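Local coordinates for Mypaa.01249.c (Mycobacterium paratuberculosis, PDB 3RD5), which is of unconfirmed function but, as a member of the short-chain dehydrogenase/reductase family, is probably an oxidoreductase that uses a nicotinamide cofactor, at residues G95-P100 and Y199-L204; G118-T123 and A276-S281; L149-L152 and S156-Y159; L174-L179 and P244-V249; T235-S240 and G257-V262. All coordinates share one frame; numbering follows the deposited sequence. Where two conformers were deposited one is given.

Contact 1: residues G95-P100 and Y199-L204; sequences GIMAVP and YSHTNL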
# COMPACT_ATOMS: atom_id res chain seq x y z
N GLY A 95 1.45 3.32 6.50
CA GLY A 95 0.28 3.01 7.30
C GLY A 95 0.44 3.52 8.71
O GLY A 95 1.57 3.74 9.21
N ILE A 96 -0.70 3.73 9.35
CA ILE A 96 -0.77 3.91 10.78
C ILE A 96 -1.61 2.77 11.36
O ILE A 96 -2.47 2.21 10.68
CB ILE A 96 -1.32 5.31 11.18
CG1 ILE A 96 -2.71 5.54 10.64
CG2 ILE A 96 -0.34 6.42 10.70
CD1 ILE A 96 -3.36 6.87 11.15
N MET A 97 -1.41 2.46 12.63
CA MET A 97 -1.91 1.23 13.21
C MET A 97 -2.39 1.38 14.66
O MET A 97 -1.58 1.65 15.56
CB MET A 97 -0.84 0.09 13.14
CG MET A 97 -1.33 -1.24 13.65
SD MET A 97 -0.15 -2.61 13.39
CE MET A 97 1.12 -2.21 14.61
N ALA A 98 -3.68 1.13 14.86
CA ALA A 98 -4.28 1.02 16.21
C ALA A 98 -4.05 2.25 17.07
O ALA A 98 -3.69 2.20 18.23
CB ALA A 98 -3.81 -0.25 16.89
N VAL A 99 -4.28 3.40 16.46
CA VAL A 99 -4.16 4.73 17.06
C VAL A 99 -5.53 5.19 17.62
O VAL A 99 -6.56 4.59 17.30
CB VAL A 99 -3.66 5.75 16.03
CG1 VAL A 99 -2.20 5.41 15.60
CG2 VAL A 99 -4.57 5.86 14.82
N PRO A 100 -5.55 6.21 18.48
CA PRO A 100 -6.82 6.79 18.93
C PRO A 100 -7.66 7.36 17.81
O PRO A 100 -7.17 7.61 16.70
CB PRO A 100 -6.39 7.88 19.93
CG PRO A 100 -5.01 7.44 20.37
CD PRO A 100 -4.40 6.85 19.14
N TYR A 199 4.26 -10.71 11.32
CA TYR A 199 4.00 -10.38 12.71
C TYR A 199 4.10 -8.91 13.08
O TYR A 199 3.45 -8.45 14.03
CB TYR A 199 4.95 -11.20 13.64
CG TYR A 199 6.42 -10.87 13.44
CD1 TYR A 199 7.01 -9.82 14.16
CD2 TYR A 199 7.21 -11.57 12.56
CE1 TYR A 199 8.35 -9.49 13.96
CE2 TYR A 199 8.56 -11.23 12.33
CZ TYR A 199 9.12 -10.20 13.06
OH TYR A 199 10.50 -9.94 12.80
N SER A 200 4.94 -8.15 12.39
CA SER A 200 5.18 -6.75 12.83
C SER A 200 3.96 -5.87 12.85
O SER A 200 3.89 -4.94 13.65
CB SER A 200 6.22 -6.09 11.94
OG SER A 200 5.83 -6.04 10.62
N HIS A 201 3.01 -6.16 11.98
CA HIS A 201 1.78 -5.33 11.87
C HIS A 201 0.57 -6.09 12.29
O HIS A 201 -0.44 -6.18 11.60
CB HIS A 201 1.70 -4.74 10.46
CG HIS A 201 2.73 -3.68 10.23
ND1 HIS A 201 4.07 -3.95 10.12
CD2 HIS A 201 2.61 -2.33 10.16
CE1 HIS A 201 4.73 -2.83 9.91
NE2 HIS A 201 3.87 -1.83 9.91
N THR A 202 0.63 -6.59 13.51
CA THR A 202 -0.42 -7.39 14.09
C THR A 202 -0.52 -7.02 15.57
O THR A 202 0.37 -6.36 16.12
CB THR A 202 -0.17 -8.91 13.99
OG1 THR A 202 0.92 -9.26 14.86
CG2 THR A 202 0.12 -9.32 12.56
N ASN A 203 -1.58 -7.49 16.20
CA ASN A 203 -1.85 -7.21 17.62
C ASN A 203 -1.02 -7.99 18.66
O ASN A 203 -1.26 -7.87 19.87
CB ASN A 203 -3.36 -7.36 17.87
CG ASN A 203 -3.83 -8.81 17.81
OD1 ASN A 203 -3.01 -9.71 17.77
ND2 ASN A 203 -5.15 -9.02 17.80
N LEU A 204 -0.01 -8.71 18.22
CA LEU A 204 0.85 -9.47 19.14
C LEU A 204 1.70 -8.63 20.11
O LEU A 204 2.25 -7.58 19.73
CB LEU A 204 1.76 -10.38 18.32
CG LEU A 204 1.06 -11.46 17.51
CD1 LEU A 204 2.15 -12.28 16.85
CD2 LEU A 204 0.16 -12.33 18.38
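Met-97 reaches across to His-201 and lays its thioether against the backbone there. Met-97 SD sits 3.7 Å from His-201 CA. It lies equally close to the His-201 carbonyl carbon and slightly farther from Thr-202 N, at 4.1 Å. The sulfur therefore rests on the peptide that joins His-201 to Thr-202. The terminal methyl carries on past this point, and Met-97 CE comes within 4.0 Å of Ser-200 O. The side chain leaves its backbone with CG anti to the N (chi1 -176°). It stays extended through chi2 and bends only at chi3 (72°), which turns CE along the loop 199-204 instead of into it. The imidazole is a lesser partner. Met-97 SD lies 5.0 Å from the centroid of the His-201 ring, in an oblique sulfur-aromatic contact. The ring is tied within its own loop: Ser-200 OG meets His-201 ND1 in the ring plane at 2.8 Å. Thr-202 contributes little beyond its backbone and directs its side chain away. Thr-202 OG1 donates to Tyr-199 O at 2.8 Å, which ties it back within the loop. Both Met-97 and His-201 also touch Tyr-165 of helix 161-185, and His-201 O bonds to Ser-139 OG. By the YxxxK pattern and the serine after strand 133-137, these two probably correspond to the family's catalytic tyrosine and serine. The loop 95-100 starts at the last residue of the NNAG motif, and 199-204 follows the Pro-Gly after strand 191-195. Two loops meeting beside the Tyr and Ser are characteristic of the active-site cleft of an SDR-type Rossmann fold.

Contact 2: residues G118-T123 and A276-S281; sequences GHFALT and ALWALS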
# COMPACT_ATOMS: atom_id res chain seq x y z
N GLY A 118 -6.41 7.62 1.11
CA GLY A 118 -5.34 8.43 0.50
C GLY A 118 -4.61 7.64 -0.60
O GLY A 118 -4.27 8.19 -1.63
N HIS A 119 -4.40 6.36 -0.37
CA HIS A 119 -3.83 5.44 -1.37
C HIS A 119 -4.73 5.22 -2.58
O HIS A 119 -4.28 5.13 -3.71
CB HIS A 119 -3.44 4.11 -0.73
CG HIS A 119 -2.15 4.16 0.04
ND1 HIS A 119 -2.00 3.55 1.27
CD2 HIS A 119 -0.93 4.66 -0.29
CE1 HIS A 119 -0.73 3.70 1.67
NE2 HIS A 119 -0.07 4.42 0.76
N PHE A 120 -6.04 5.15 -2.33
CA PHE A 120 -7.03 5.04 -3.39
C PHE A 120 -6.93 6.24 -4.34
O PHE A 120 -6.86 6.08 -5.57
CB PHE A 120 -8.42 4.97 -2.76
CG PHE A 120 -9.56 4.84 -3.74
CD1 PHE A 120 -9.97 3.60 -4.16
CD2 PHE A 120 -10.18 5.96 -4.28
CE1 PHE A 120 -11.00 3.45 -5.09
CE2 PHE A 120 -11.21 5.82 -5.21
CZ PHE A 120 -11.61 4.58 -5.63
N ALA A 121 -6.93 7.44 -3.77
CA ALA A 121 -6.81 8.64 -4.57
C ALA A 121 -5.48 8.70 -5.29
O ALA A 121 -5.42 8.98 -6.51
CB ALA A 121 -6.96 9.87 -3.64
N LEU A 122 -4.41 8.39 -4.59
CA LEU A 122 -3.07 8.41 -5.19
C LEU A 122 -3.00 7.49 -6.40
O LEU A 122 -2.44 7.84 -7.47
CB LEU A 122 -2.00 8.01 -4.18
CG LEU A 122 -0.57 7.97 -4.68
CD1 LEU A 122 -0.12 9.37 -5.14
CD2 LEU A 122 0.36 7.40 -3.59
N THR A 123 -3.51 6.27 -6.22
CA THR A 123 -3.44 5.26 -7.28
C THR A 123 -4.25 5.69 -8.52
O THR A 123 -3.75 5.63 -9.66
CB THR A 123 -3.92 3.89 -6.78
OG1 THR A 123 -3.13 3.49 -5.65
CG2 THR A 123 -3.79 2.83 -7.91
N ALA A 276 -18.73 -2.23 -4.24
CA ALA A 276 -19.45 -1.21 -3.48
C ALA A 276 -18.49 -0.28 -2.76
O ALA A 276 -18.66 0.94 -2.78
CB ALA A 276 -20.38 -1.88 -2.44
N LEU A 277 -17.44 -0.86 -2.17
CA LEU A 277 -16.41 -0.05 -1.49
C LEU A 277 -15.73 0.89 -2.49
O LEU A 277 -15.41 2.03 -2.15
CB LEU A 277 -15.38 -0.93 -0.79
CG LEU A 277 -14.18 -0.17 -0.20
CD1 LEU A 277 -14.59 0.76 0.96
CD2 LEU A 277 -13.15 -1.20 0.27
N TRP A 278 -15.48 0.41 -3.71
CA TRP A 278 -14.90 1.26 -4.73
C TRP A 278 -15.76 2.48 -5.01
O TRP A 278 -15.26 3.62 -5.09
CB TRP A 278 -14.67 0.44 -6.02
CG TRP A 278 -13.84 1.19 -7.02
CD1 TRP A 278 -14.25 2.20 -7.84
CD2 TRP A 278 -12.42 1.06 -7.24
NE1 TRP A 278 -13.18 2.72 -8.53
CE2 TRP A 278 -12.06 2.02 -8.19
CE3 TRP A 278 -11.43 0.19 -6.73
CZ2 TRP A 278 -10.71 2.19 -8.59
CZ3 TRP A 278 -10.13 0.36 -7.13
CH2 TRP A 278 -9.79 1.34 -8.07
N ALA A 279 -17.08 2.27 -5.14
CA ALA A 279 -17.99 3.37 -5.39
C ALA A 279 -17.98 4.38 -4.25
O ALA A 279 -17.90 5.59 -4.46
CB ALA A 279 -19.44 2.83 -5.61
N LEU A 280 -18.06 3.89 -3.02
CA LEU A 280 -17.99 4.77 -1.85
C LEU A 280 -16.66 5.55 -1.83
O LEU A 280 -16.64 6.75 -1.53
CB LEU A 280 -18.16 3.95 -0.59
CG LEU A 280 -17.92 4.66 0.75
CD1 LEU A 280 -18.73 5.91 0.95
CD2 LEU A 280 -18.07 3.65 1.90
N SER A 281 -15.57 4.87 -2.19
CA SER A 281 -14.25 5.49 -2.17
C SER A 281 -14.10 6.60 -3.22
O SER A 281 -13.46 7.64 -2.98
CB SER A 281 -13.15 4.43 -2.33
OG SER A 281 -13.22 3.49 -1.24
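Phe-120 lies between helix 110-126 and helix 271-285, meeting Trp-278 with an edge and Ser-281 with a face. Going along 118-123, His-119 comes first and turns from the partner helix. Its NE2 bonds to Thr-22 OG1, on the side of the central sheet. Phe-120 is directed toward the second helix, with CG anti to its backbone N (chi1 -180°). Its CE1 lies 3.4 Å above the indole plane, over the centre of the Trp-278 ring. This is a T-shaped (edge-to-face) stack, with planes at 65° and the centroid of the Phe-120 ring 4.6 Å from that of the Trp-278 six-membered ring. One face of the same phenyl ring takes a CH-pi contact. Ser-281 CB stands 3.5 Å from the Phe-120 centroid, almost on the ring normal. Ala-121 and Leu-122 face helix 74-82, and Thr-123 faces helix 161-185 and strand 87-92. Thr-123 OG1 donates to His-119 O at 2.8 Å and also bonds to Asn-92 ND2 of that strand. On the other helix, Ser-281 OG donates to Leu-277 O at 2.8 Å. Trp-278 NE1 bonds to Glu-282, and Arg-182 makes a cation-pi contact with the indole. Between the two segments the contact is thus aromatic and apolar, but one turn earlier His-116 NE2 of helix 110-126 bonds to Ser-281 OG and adds a polar tie between the helices.

Contact 3: residues L149-L152 and S156-Y159; sequences LEDL and SRRY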
# COMPACT_ATOMS: atom_id res chain seq x y z
N LEU A 149 -20.28 0.15 5.12
CA LEU A 149 -20.52 1.12 4.05
C LEU A 149 -21.32 2.33 4.51
O LEU A 149 -21.14 3.41 3.96
CB LEU A 149 -21.30 0.45 2.89
CG LEU A 149 -20.54 -0.64 2.12
CD1 LEU A 149 -21.56 -1.36 1.18
CD2 LEU A 149 -19.35 -0.04 1.33
N GLU A 150 -22.18 2.15 5.50
CA GLU A 150 -23.03 3.25 6.01
C GLU A 150 -22.26 4.19 6.92
O GLU A 150 -22.65 5.36 7.04
CB GLU A 150 -24.22 2.66 6.78
CG GLU A 150 -25.18 1.84 5.92
CD GLU A 150 -24.64 0.46 5.42
OE1 GLU A 150 -23.74 -0.17 6.08
OE2 GLU A 150 -25.13 -0.01 4.33
N ASP A 151 -21.18 3.72 7.53
CA ASP A 151 -20.46 4.53 8.52
C ASP A 151 -18.97 4.13 8.49
O ASP A 151 -18.37 3.73 9.50
CB ASP A 151 -21.06 4.41 9.92
CG ASP A 151 -20.49 5.41 10.89
OD1 ASP A 151 -19.86 6.39 10.46
OD2 ASP A 151 -20.71 5.16 12.10
N LEU A 152 -18.37 4.28 7.33
CA LEU A 152 -16.96 3.91 7.12
C LEU A 152 -16.03 4.68 8.06
O LEU A 152 -14.99 4.14 8.49
CB LEU A 152 -16.57 4.18 5.67
CG LEU A 152 -15.25 3.56 5.23
CD1 LEU A 152 -15.35 2.05 4.94
CD2 LEU A 152 -14.72 4.33 3.96
N SER A 156 -20.71 7.35 14.03
CA SER A 156 -21.94 7.04 14.80
C SER A 156 -21.90 5.67 15.47
O SER A 156 -22.94 5.08 15.79
CB SER A 156 -23.17 7.15 13.88
OG SER A 156 -23.25 8.46 13.32
N ARG A 157 -20.69 5.17 15.71
CA ARG A 157 -20.47 3.88 16.32
C ARG A 157 -19.16 3.95 17.14
O ARG A 157 -18.20 4.53 16.69
CB ARG A 157 -20.39 2.75 15.26
CG ARG A 157 -19.28 2.88 14.24
CD ARG A 157 -19.55 2.01 13.00
NE ARG A 157 -18.56 2.14 11.93
CZ ARG A 157 -17.60 1.24 11.65
NH1 ARG A 157 -17.46 0.14 12.37
NH2 ARG A 157 -16.83 1.46 10.61
N ARG A 158 -19.17 3.37 18.33
CA ARG A 158 -18.02 3.39 19.23
C ARG A 158 -16.77 2.93 18.49
O ARG A 158 -16.76 1.88 17.78
CB ARG A 158 -18.26 2.48 20.44
CG ARG A 158 -17.03 2.26 21.33
CD ARG A 158 -17.35 1.20 22.42
NE ARG A 158 -18.24 1.75 23.39
CZ ARG A 158 -19.30 1.14 23.94
NH1 ARG A 158 -19.75 -0.05 23.53
NH2 ARG A 158 -19.95 1.78 24.86
N TYR A 159 -15.68 3.66 18.68
CA TYR A 159 -14.42 3.34 18.04
C TYR A 159 -13.71 2.17 18.71
O TYR A 159 -13.71 2.03 19.93
CB TYR A 159 -13.52 4.56 18.12
CG TYR A 159 -12.20 4.51 17.36
CD1 TYR A 159 -12.16 4.59 15.96
CD2 TYR A 159 -10.99 4.48 18.06
CE1 TYR A 159 -10.93 4.64 15.31
CE2 TYR A 159 -9.78 4.54 17.41
CZ TYR A 159 -9.77 4.59 16.06
OH TYR A 159 -8.48 4.69 15.47
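Arg-157 runs antiparallel to the Asp-151 side chain and ends on the aspartate's backbone carbonyl, the main acceptor. Arg-157 NE donates to Asp-151 O at 2.9 Å, and Arg-157 NH2 donates to the same oxygen at 3.0 Å. The guanidinium thus grips one atom side-on with two nitrogens. The arginine chain is extended from CG to NE (chi3 177°), which carries the group as far as this oxygen. The oxygen lies close to the guanidinium plane, and both donors come from one face of the carbonyl. Neither bond is straight, with an N-H...O angle of 145° for NE, as expected when two donors share one acceptor. The carboxylate is used differently. Asp-151 OD2 accepts from Ser-156 N at 2.9 Å, on its syn side. Asp-151 OD1 is bonded to Arg-155 N, just before the second segment. The two carboxylate oxygens therefore bind two successive backbone N-H groups. The charges themselves meet only in a long salt bridge, Asp-151 OD2 to Arg-157 NE at 3.7 Å, with carboxylate and guanidinium planes 71° apart. The aliphatic part of the arginine passes nearer, Arg-157 CG lying 3.4 Å from Asp-151 OD2. Farther out, Leu-152 O is bonded to Gln-167 NE2, and Trp-154 makes a cation-pi contact with the guanidinium. Here the two ends of the chain from 151 to 157 are joined mainly by side chains bound to backbone groups, and the ion pair probably adds only a modest electrostatic pull.

Contact 4: residues L174-L179 and P244-V249; sequences LFTSEL and PGDSFV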
# COMPACT_ATOMS: atom_id res chain seq x y z
N LEU A 174 -9.64 -5.55 -0.71
CA LEU A 174 -10.79 -5.33 -1.59
C LEU A 174 -10.44 -4.33 -2.69
O LEU A 174 -10.91 -4.45 -3.83
CB LEU A 174 -11.97 -4.86 -0.75
CG LEU A 174 -12.58 -5.88 0.20
CD1 LEU A 174 -13.56 -5.17 1.15
CD2 LEU A 174 -13.29 -7.03 -0.55
N PHE A 175 -9.64 -3.33 -2.34
CA PHE A 175 -9.08 -2.36 -3.31
C PHE A 175 -8.30 -3.08 -4.40
O PHE A 175 -8.48 -2.85 -5.61
CB PHE A 175 -8.18 -1.37 -2.58
CG PHE A 175 -7.39 -0.48 -3.48
CD1 PHE A 175 -7.97 0.51 -4.22
CD2 PHE A 175 -6.03 -0.63 -3.52
CE1 PHE A 175 -7.20 1.34 -5.03
CE2 PHE A 175 -5.25 0.21 -4.28
CZ PHE A 175 -5.86 1.18 -5.06
N THR A 176 -7.39 -3.96 -3.97
CA THR A 176 -6.55 -4.71 -4.90
C THR A 176 -7.37 -5.59 -5.85
O THR A 176 -7.14 -5.58 -7.07
CB THR A 176 -5.57 -5.56 -4.12
OG1 THR A 176 -4.70 -4.72 -3.33
CG2 THR A 176 -4.69 -6.47 -5.05
N SER A 177 -8.36 -6.31 -5.33
CA SER A 177 -9.21 -7.18 -6.16
C SER A 177 -10.01 -6.38 -7.18
O SER A 177 -10.08 -6.75 -8.35
CB SER A 177 -10.17 -7.97 -5.28
OG SER A 177 -9.47 -8.89 -4.46
N GLU A 178 -10.64 -5.29 -6.73
CA GLU A 178 -11.47 -4.50 -7.64
C GLU A 178 -10.61 -3.75 -8.64
O GLU A 178 -10.98 -3.65 -9.81
CB GLU A 178 -12.42 -3.59 -6.88
CG GLU A 178 -13.29 -2.67 -7.72
CD GLU A 178 -14.34 -3.33 -8.56
OE1 GLU A 178 -14.53 -4.55 -8.48
OE2 GLU A 178 -15.01 -2.54 -9.30
N LEU A 179 -9.46 -3.25 -8.22
CA LEU A 179 -8.53 -2.58 -9.15
C LEU A 179 -8.14 -3.59 -10.24
O LEU A 179 -8.16 -3.27 -11.44
CB LEU A 179 -7.28 -2.06 -8.43
CG LEU A 179 -6.23 -1.42 -9.32
CD1 LEU A 179 -6.78 -0.29 -10.21
CD2 LEU A 179 -5.09 -0.88 -8.46
N PRO A 244 0.43 -13.61 -11.00
CA PRO A 244 -0.87 -13.25 -11.53
C PRO A 244 -1.47 -12.04 -10.81
O PRO A 244 -1.23 -11.80 -9.64
CB PRO A 244 -1.72 -14.49 -11.23
CG PRO A 244 -0.84 -15.56 -10.88
CD PRO A 244 0.48 -14.96 -10.44
N GLY A 245 -2.27 -11.27 -11.54
CA GLY A 245 -3.00 -10.17 -10.95
C GLY A 245 -3.86 -10.62 -9.78
O GLY A 245 -4.34 -11.76 -9.74
N ASP A 246 -3.96 -9.75 -8.78
CA ASP A 246 -4.65 -10.05 -7.51
C ASP A 246 -4.01 -11.15 -6.69
O ASP A 246 -4.68 -11.78 -5.88
CB ASP A 246 -6.18 -10.29 -7.70
CG ASP A 246 -6.98 -10.15 -6.41
OD1 ASP A 246 -6.54 -9.53 -5.49
OD2 ASP A 246 -8.08 -10.76 -6.38
N SER A 247 -2.71 -11.35 -6.82
CA SER A 247 -1.99 -12.20 -5.89
C SER A 247 -1.74 -11.45 -4.60
O SER A 247 -1.53 -10.23 -4.63
CB SER A 247 -0.64 -12.61 -6.45
OG SER A 247 -0.74 -13.43 -7.59
N PHE A 248 -1.73 -12.15 -3.49
CA PHE A 248 -1.42 -11.63 -2.16
C PHE A 248 -0.23 -12.45 -1.63
O PHE A 248 -0.35 -13.69 -1.61
CB PHE A 248 -2.63 -11.87 -1.26
CG PHE A 248 -2.56 -11.29 0.14
CD1 PHE A 248 -1.82 -10.18 0.45
CD2 PHE A 248 -3.31 -11.88 1.15
CE1 PHE A 248 -1.85 -9.59 1.75
CE2 PHE A 248 -3.36 -11.31 2.42
CZ PHE A 248 -2.63 -10.19 2.73
N VAL A 249 0.87 -11.78 -1.28
CA VAL A 249 2.15 -12.40 -0.93
C VAL A 249 2.40 -12.18 0.56
O VAL A 249 2.21 -11.09 1.10
CB VAL A 249 3.33 -11.71 -1.74
CG1 VAL A 249 4.74 -12.15 -1.24
CG2 VAL A 249 3.11 -12.05 -3.27
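Asp-246 reaches from a tight turn to Ser-177 on helix 161-185, one of the helices packed against the central sheet of the Rossmann-type fold. The turn leads into strand 248-251, which lies next to strand 191-195 in that sheet. It is a type II beta turn from Pro-244 to Ser-247, with Asp-246 at its third position. The positive phi of Asp-246 (64°) is that expected at this position; its side chain is directed at the helix. The carboxylate carbon is anti to the backbone N (chi1 -161°), which presents both oxygens to the serine hydroxyl. In the conformer given, Ser-177 OG lies 3.0 Å from Asp-246 OD2 and 3.2 Å from Asp-246 OD1; a second conformer exists. A hydrogen bond to OD2 is possible but not settled: the hydroxyl also has a weak bond to Leu-173 O, and its one proton may go there. Ser-177 CB leaves its backbone across the line to the turn, and OG then meets the carboxylate. Thr-176, by contrast, is directed at the turn and meets it with its methyl group, its side chain lying aslant that of the aspartate. Its CG2 is anti to the backbone N, which leaves OG1 on the helix side, bonded to Asn-172 O. The charge of Asp-246 has a firmer partner in Arg-264, whose NH1 forms a salt bridge with OD1. The turn is also braced from within: Ser-247 OG donates to Pro-244 O at 2.7 Å. An apolar neighbour of the carboxylate is the threonine methyl, with Thr-176 CG2 3.6 Å from Asp-246 OD1.

Contact 5: residues T235-S240 and G257-V262; sequences TLYAAS and GRTQPV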
# COMPACT_ATOMS: atom_id res chain seq x y z
N THR A 235 6.92 -7.48 0.57
CA THR A 235 6.65 -6.44 -0.42
C THR A 235 7.58 -6.56 -1.64
O THR A 235 7.15 -6.41 -2.78
CB THR A 235 6.80 -5.06 0.18
OG1 THR A 235 5.95 -4.94 1.33
CG2 THR A 235 6.44 -3.97 -0.82
N LEU A 236 8.86 -6.81 -1.37
CA LEU A 236 9.87 -6.89 -2.43
C LEU A 236 9.60 -8.04 -3.41
O LEU A 236 9.82 -7.93 -4.60
CB LEU A 236 11.27 -6.97 -1.80
CG LEU A 236 11.76 -5.68 -1.11
CD1 LEU A 236 13.00 -5.94 -0.20
CD2 LEU A 236 12.05 -4.58 -2.15
N TYR A 237 9.09 -9.16 -2.87
CA TYR A 237 8.67 -10.28 -3.70
C TYR A 237 7.48 -9.87 -4.59
O TYR A 237 7.50 -10.05 -5.81
CB TYR A 237 8.32 -11.47 -2.81
CG TYR A 237 7.96 -12.77 -3.49
CD1 TYR A 237 6.67 -12.98 -3.95
CD2 TYR A 237 8.85 -13.80 -3.57
CE1 TYR A 237 6.27 -14.21 -4.47
CE2 TYR A 237 8.46 -15.03 -4.09
CZ TYR A 237 7.17 -15.21 -4.52
OH TYR A 237 6.80 -16.45 -5.04
N ALA A 238 6.47 -9.24 -4.01
CA ALA A 238 5.32 -8.75 -4.78
C ALA A 238 5.71 -7.71 -5.84
O ALA A 238 5.15 -7.69 -6.93
CB ALA A 238 4.24 -8.18 -3.86
N ALA A 239 6.71 -6.89 -5.53
CA ALA A 239 7.16 -5.84 -6.47
C ALA A 239 7.97 -6.35 -7.62
O ALA A 239 8.08 -5.63 -8.62
CB ALA A 239 7.97 -4.79 -5.72
N SER A 240 8.52 -7.56 -7.51
CA SER A 240 9.52 -8.04 -8.45
C SER A 240 9.18 -9.30 -9.24
O SER A 240 9.83 -9.54 -10.26
CB SER A 240 10.86 -8.22 -7.74
OG SER A 240 10.81 -9.23 -6.77
N GLY A 257 7.37 -17.64 8.29
CA GLY A 257 7.41 -18.60 7.21
C GLY A 257 7.95 -18.05 5.91
O GLY A 257 8.09 -16.83 5.74
N ARG A 258 8.20 -18.95 4.96
CA ARG A 258 8.73 -18.58 3.65
C ARG A 258 7.76 -17.71 2.87
O ARG A 258 6.53 -17.86 2.99
CB ARG A 258 9.01 -19.83 2.81
CG ARG A 258 7.86 -20.72 2.47
CD ARG A 258 8.39 -21.99 1.75
NE ARG A 258 9.10 -21.67 0.51
CZ ARG A 258 10.08 -22.40 -0.03
NH1 ARG A 258 10.51 -23.51 0.56
NH2 ARG A 258 10.65 -22.02 -1.17
N THR A 259 8.30 -16.83 2.04
CA THR A 259 7.48 -15.91 1.21
C THR A 259 6.87 -16.64 0.03
O THR A 259 7.54 -17.35 -0.73
CB THR A 259 8.36 -14.75 0.74
OG1 THR A 259 8.87 -14.05 1.87
CG2 THR A 259 7.57 -13.81 -0.15
N GLN A 260 5.57 -16.51 -0.11
CA GLN A 260 4.81 -17.18 -1.16
C GLN A 260 3.44 -16.51 -1.31
O GLN A 260 3.02 -15.73 -0.46
CB GLN A 260 4.62 -18.68 -0.83
CG GLN A 260 3.93 -18.90 0.53
CD GLN A 260 3.50 -20.29 0.81
OE1 GLN A 260 4.31 -21.12 0.95
NE2 GLN A 260 2.19 -20.52 0.94
N PRO A 261 2.71 -16.81 -2.39
CA PRO A 261 1.30 -16.45 -2.41
C PRO A 261 0.55 -17.11 -1.25
O PRO A 261 0.77 -18.29 -0.95
CB PRO A 261 0.84 -17.02 -3.77
CG PRO A 261 2.09 -17.00 -4.60
CD PRO A 261 3.10 -17.52 -3.62
N VAL A 262 -0.33 -16.33 -0.63
CA VAL A 262 -1.07 -16.76 0.55
C VAL A 262 -2.57 -16.47 0.37
O VAL A 262 -2.97 -15.81 -0.58
CB VAL A 262 -0.55 -16.09 1.82
CG1 VAL A 262 0.88 -16.55 2.12
CG2 VAL A 262 -0.66 -14.56 1.74
O HOH W 1 7.44 -18.56 -3.31
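The methyl of Thr-259 rests on one face of the Tyr-237 ring. Thr-259 CG2 lies 3.5 Å above the ring plane, but it is displaced from the centre toward the CB end. Its nearest atom is therefore Tyr-237 CG, at 3.5 Å, with Tyr-237 CB at 3.6 Å. The contact is a CH-pi interaction, 26° off the ring normal. Both conformations serve it. The tyrosine has CG anti to its backbone N (chi1 -176°), and this carries the ring from helix 226-240 over the strand. In Thr-259 the methyl holds the anti position and OG1 sits beside the backbone N. The methyl thus faces the ring, while OG1 bonds to Gln-234 OE1 on the same helix as the tyrosine. The phenol end extends toward Pro-261. Tyr-237 OH stands 4.1 Å from Pro-261 CD, and the two side chains cross at about a right angle. One water joins the two segments. It lies 2.8 Å from Tyr-237 OH and donates to Thr-259 O at 2.9 Å. Gln-260 points away from the helix, and its NE2 makes a bond to Pro-261 O at 3.2 Å. Trp-6 meets the tyrosine edge-to-face. The axes of 235-240 and 259-261 pass 9.0 Å apart at 52°. Strand 259-261 runs antiparallel to 248-251 at the edge of the sheet, and a helix laid across these last strands is the helix-on-sheet packing of an alpha/beta Rossmann-type fold.

Overall arrangement
The contacts spread round one mixed sheet and its flanking helices. Contacts 4 and 5 share its edge: their centres are 13 Å apart, Phe-248 O probably bonds to Val-262 N, and Val-249 packs on Tyr-237 and Thr-259. Contacts 2 and 4, with centres 14 Å apart, meet through Phe-175 and Glu-178, which pack against Phe-120 and Trp-278. Leu-149 and Leu-152 of contact 3 pack on Ala-276, Leu-277 and Leu-280 of contact 2. Contact 3 also touches contact 1, where Tyr-159 OH lies 2.7 Å from Val-99 O. Contact 1 borders the probable catalytic cleft. Contacts 3 and 5 are the most widely separated, with centres 33 Å apart.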